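Local coordinates for FixG-related protein (Vibrio parahaemolyticus, PDB 2R39) that is of unknown function but probably binds 4Fe-4S clusters in membrane electron transport, this piece being its C-terminal immunoglobulin-like domain, at residues D9-Q21 and E32-Q44. Residues are numbered along the deposited sequence; the frame is centred on the assembly and turned at random.
Sequences DPAGMSVIRDRNQ and ENTYTLKVINKTQ
Val15 and Leu37 sit side by side on the inner face of an antiparallel strand pair, with Val15 CG2 3.6 Å from Leu37 CD2. Beside them selenomethionine Met13, its CG anti to the backbone N (chi1 178°), brings SE to Leu37 CD1 and CG to Val39 CG2. Tyr35 and the extended aliphatic chain of Arg17 continue this face, Arg17 CG lying 3.7 Å from Tyr35 CE1. Strand 92-101 packs against it through Phe97 and Leu99, and the Tyr35 hydroxyl bonds to Arg113 O. The opposite face, with Ser14, Ile16, Thr36 and Lys38, is looser: Ser14 OG merely brushes Lys38 CB, and Ile16 and Lys38 are exposed to solvent. Between the faces, paired backbone hydrogen bonds join Gly12 to Ile40, Ser14 to Lys38 and Ile16 to Thr36.

Beyond one last, longer backbone bond, Asp18 N to Thr34 O (3.3 Å), side-chain bonds take over. Arg17 NE and NH2 both hold Asn33 OD1 (3.1 and 3.0 Å) from one face of the amide; this oxygen lies in the guanidinium plane and also accepts from Ile115 N. Gln21, folded back at chi2 (-74°), imitates a strand partner: its OE1 takes Thr34 N at 2.9 Å and its NE2 gives to the already bonded Thr34 O at 3.0 Å, each on a carbonyl lone pair. That NE2 also bonds to Asp18 O, tying the turn together, while Thr34 OG1 donates to Asp18 OD2 on its anti side.

Strand 11-17 thus forms an edge of one sheet, its partner 31-41 continuing to 74-83, in the two-sheet beta sandwich of the immunoglobulin-like FixG C-terminal domain.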
# COMPACT_ATOMS: atom_id res chain seq x y z
N ASP A 9 13.14 14.03 -4.09
CA ASP A 9 11.93 13.79 -3.31
C ASP A 9 12.25 13.73 -1.83
O ASP A 9 13.29 13.17 -1.46
CB ASP A 9 11.28 12.48 -3.73
CG ASP A 9 10.67 12.52 -5.12
OD1 ASP A 9 10.53 13.62 -5.71
OD2 ASP A 9 10.33 11.44 -5.61
N PRO A 10 11.36 14.32 -0.99
CA PRO A 10 11.52 14.26 0.47
C PRO A 10 11.25 12.88 1.05
O PRO A 10 11.67 12.57 2.16
CB PRO A 10 10.47 15.27 0.98
CG PRO A 10 9.45 15.32 -0.09
CD PRO A 10 10.20 15.14 -1.38
N ALA A 11 10.55 12.05 0.29
CA ALA A 11 10.22 10.70 0.72
C ALA A 11 10.32 9.76 -0.46
O ALA A 11 10.30 10.21 -1.61
CB ALA A 11 8.79 10.64 1.30
N GLY A 12 10.42 8.48 -0.17
CA GLY A 12 10.37 7.45 -1.21
C GLY A 12 9.44 6.34 -0.78
O GLY A 12 9.25 6.11 0.41
N MSE A 13 8.83 5.67 -1.75
CA MSE A 13 8.10 4.45 -1.47
C MSE A 13 8.21 3.53 -2.65
O MSE A 13 8.10 3.96 -3.79
CB MSE A 13 6.62 4.72 -1.15
CG MSE A 13 5.84 3.42 -0.90
SE MSE A 13 4.00 3.68 -0.35
CE MSE A 13 3.34 4.54 -1.99
N SER A 14 8.41 2.26 -2.37
CA SER A 14 8.28 1.23 -3.38
C SER A 14 7.38 0.14 -2.83
O SER A 14 7.08 0.10 -1.63
CB SER A 14 9.66 0.69 -3.83
OG SER A 14 10.37 0.13 -2.75
N VAL A 15 6.89 -0.69 -3.73
CA VAL A 15 5.89 -1.70 -3.41
C VAL A 15 6.33 -3.00 -4.05
O VAL A 15 6.71 -3.01 -5.21
CB VAL A 15 4.50 -1.32 -3.96
CG1 VAL A 15 3.51 -2.49 -3.82
CG2 VAL A 15 3.97 -0.07 -3.24
N ILE A 16 6.28 -4.08 -3.27
CA ILE A 16 6.36 -5.43 -3.81
C ILE A 16 5.06 -6.15 -3.50
O ILE A 16 4.70 -6.32 -2.33
CB ILE A 16 7.54 -6.24 -3.19
CG1 ILE A 16 8.88 -5.53 -3.46
CG2 ILE A 16 7.54 -7.67 -3.73
CD1 ILE A 16 10.09 -6.19 -2.81
N ARG A 17 4.35 -6.56 -4.55
CA ARG A 17 3.25 -7.49 -4.40
C ARG A 17 3.86 -8.88 -4.48
O ARG A 17 4.60 -9.16 -5.40
CB ARG A 17 2.19 -7.29 -5.48
CG ARG A 17 1.03 -8.29 -5.40
CD ARG A 17 0.05 -8.12 -6.56
NE ARG A 17 -1.05 -9.06 -6.42
CZ ARG A 17 -0.98 -10.33 -6.82
NH1 ARG A 17 0.12 -10.78 -7.41
NH2 ARG A 17 -2.02 -11.15 -6.65
N ASP A 18 3.56 -9.72 -3.50
CA ASP A 18 4.18 -11.05 -3.42
C ASP A 18 3.82 -11.95 -4.58
O ASP A 18 2.67 -12.01 -5.00
CB ASP A 18 3.81 -11.71 -2.10
CG ASP A 18 4.25 -10.89 -0.92
OD1 ASP A 18 5.47 -10.66 -0.80
OD2 ASP A 18 3.40 -10.47 -0.12
N ARG A 19 4.82 -12.65 -5.12
CA ARG A 19 4.57 -13.61 -6.19
C ARG A 19 3.70 -14.77 -5.71
O ARG A 19 2.73 -15.14 -6.37
CB ARG A 19 5.88 -14.12 -6.79
CG ARG A 19 5.68 -14.91 -8.07
CD ARG A 19 6.93 -15.64 -8.46
NE ARG A 19 6.75 -16.34 -9.73
CZ ARG A 19 7.75 -16.80 -10.48
NH1 ARG A 19 7.48 -17.41 -11.62
NH2 ARG A 19 9.01 -16.64 -10.08
N ASN A 20 4.03 -15.33 -4.55
CA ASN A 20 3.25 -16.43 -3.99
C ASN A 20 2.06 -15.90 -3.20
O ASN A 20 2.19 -15.53 -2.02
CB ASN A 20 4.13 -17.36 -3.13
N GLN A 21 0.90 -15.85 -3.85
CA GLN A 21 -0.32 -15.39 -3.18
C GLN A 21 -1.14 -16.57 -2.65
O GLN A 21 -1.64 -17.40 -3.41
CB GLN A 21 -1.15 -14.48 -4.10
CG GLN A 21 -0.45 -13.15 -4.47
CD GLN A 21 -0.42 -12.13 -3.31
OE1 GLN A 21 -1.29 -12.13 -2.46
NE2 GLN A 21 0.59 -11.26 -3.30
N GLU A 32 -7.89 -12.11 -0.40
CA GLU A 32 -6.78 -11.33 0.10
C GLU A 32 -5.64 -11.27 -0.91
O GLU A 32 -5.47 -12.20 -1.70
CB GLU A 32 -6.28 -11.98 1.39
CG GLU A 32 -5.44 -11.08 2.24
CD GLU A 32 -5.27 -11.61 3.63
OE1 GLU A 32 -4.74 -12.74 3.76
OE2 GLU A 32 -5.65 -10.89 4.59
N ASN A 33 -4.89 -10.16 -0.91
CA ASN A 33 -3.59 -10.07 -1.58
C ASN A 33 -2.60 -9.49 -0.59
O ASN A 33 -2.96 -8.56 0.13
CB ASN A 33 -3.61 -9.12 -2.79
CG ASN A 33 -4.08 -9.77 -4.08
OD1 ASN A 33 -3.84 -9.25 -5.17
ND2 ASN A 33 -4.78 -10.89 -3.97
N THR A 34 -1.37 -9.98 -0.58
CA THR A 34 -0.33 -9.45 0.31
C THR A 34 0.72 -8.61 -0.43
O THR A 34 1.04 -8.87 -1.60
CB THR A 34 0.39 -10.54 1.11
OG1 THR A 34 0.99 -11.48 0.21
CG2 THR A 34 -0.57 -11.27 2.05
N TYR A 35 1.24 -7.62 0.29
CA TYR A 35 2.17 -6.62 -0.22
C TYR A 35 3.22 -6.27 0.83
O TYR A 35 2.98 -6.43 2.03
CB TYR A 35 1.43 -5.32 -0.57
CG TYR A 35 0.24 -5.50 -1.48
CD1 TYR A 35 0.37 -5.39 -2.86
CD2 TYR A 35 -1.03 -5.78 -0.96
CE1 TYR A 35 -0.74 -5.56 -3.72
CE2 TYR A 35 -2.13 -5.96 -1.80
CZ TYR A 35 -1.98 -5.85 -3.17
OH TYR A 35 -3.07 -6.01 -3.99
N THR A 36 4.36 -5.77 0.37
CA THR A 36 5.30 -5.09 1.27
C THR A 36 5.60 -3.69 0.73
O THR A 36 6.05 -3.53 -0.42
CB THR A 36 6.59 -5.89 1.46
OG1 THR A 36 6.26 -7.20 1.92
CG2 THR A 36 7.51 -5.21 2.48
N LEU A 37 5.31 -2.68 1.54
CA LEU A 37 5.68 -1.31 1.21
C LEU A 37 7.06 -0.99 1.79
O LEU A 37 7.33 -1.31 2.93
CB LEU A 37 4.64 -0.31 1.76
CG LEU A 37 3.15 -0.51 1.49
CD1 LEU A 37 2.34 0.72 1.95
CD2 LEU A 37 2.85 -0.81 0.05
N LYS A 38 7.93 -0.38 0.99
CA LYS A 38 9.20 0.15 1.47
C LYS A 38 9.13 1.67 1.44
O LYS A 38 8.87 2.26 0.40
CB LYS A 38 10.36 -0.34 0.59
CG LYS A 38 11.73 0.22 0.98
CD LYS A 38 12.85 -0.30 0.06
CE LYS A 38 13.14 -1.78 0.31
NZ LYS A 38 14.27 -2.33 -0.52
N VAL A 39 9.34 2.30 2.59
CA VAL A 39 9.19 3.74 2.71
C VAL A 39 10.50 4.35 3.22
O VAL A 39 11.10 3.84 4.16
CB VAL A 39 8.02 4.11 3.67
CG1 VAL A 39 8.03 5.59 4.00
CG2 VAL A 39 6.67 3.70 3.08
N ILE A 40 10.93 5.44 2.60
CA ILE A 40 12.10 6.14 3.11
C ILE A 40 11.85 7.63 3.34
O ILE A 40 11.20 8.30 2.53
CB ILE A 40 13.38 5.89 2.26
CG1 ILE A 40 14.54 6.74 2.79
CG2 ILE A 40 13.15 6.15 0.78
CD1 ILE A 40 15.86 6.23 2.40
N ASN A 41 12.33 8.13 4.48
CA ASN A 41 12.36 9.55 4.76
C ASN A 41 13.71 10.10 4.30
O ASN A 41 14.75 9.77 4.86
CB ASN A 41 12.19 9.77 6.26
CG ASN A 41 12.22 11.24 6.67
OD1 ASN A 41 12.51 12.14 5.87
ND2 ASN A 41 11.92 11.47 7.93
N LYS A 42 13.69 10.93 3.26
CA LYS A 42 14.95 11.44 2.68
C LYS A 42 15.32 12.82 3.22
O LYS A 42 16.26 13.45 2.73
CB LYS A 42 14.85 11.47 1.16
CG LYS A 42 14.66 10.11 0.52
CD LYS A 42 14.65 10.22 -1.00
CE LYS A 42 14.03 9.00 -1.62
NZ LYS A 42 14.56 8.82 -2.98
N THR A 43 14.60 13.26 4.25
CA THR A 43 14.82 14.56 4.87
C THR A 43 15.62 14.38 6.15
O THR A 43 15.89 13.23 6.57
CB THR A 43 13.48 15.28 5.18
OG1 THR A 43 12.84 14.64 6.32
CG2 THR A 43 12.53 15.22 3.96
N GLN A 44 16.01 15.51 6.77
CA GLN A 44 16.80 15.47 7.99
C GLN A 44 15.94 15.67 9.23
O GLN A 44 16.47 15.82 10.33
CB GLN A 44 17.93 16.51 7.93
CG GLN A 44 18.98 16.26 6.85
CD GLN A 44 19.61 14.87 6.95
OE1 GLN A 44 19.54 14.06 5.97
NE2 GLN A 44 20.24 14.59 8.11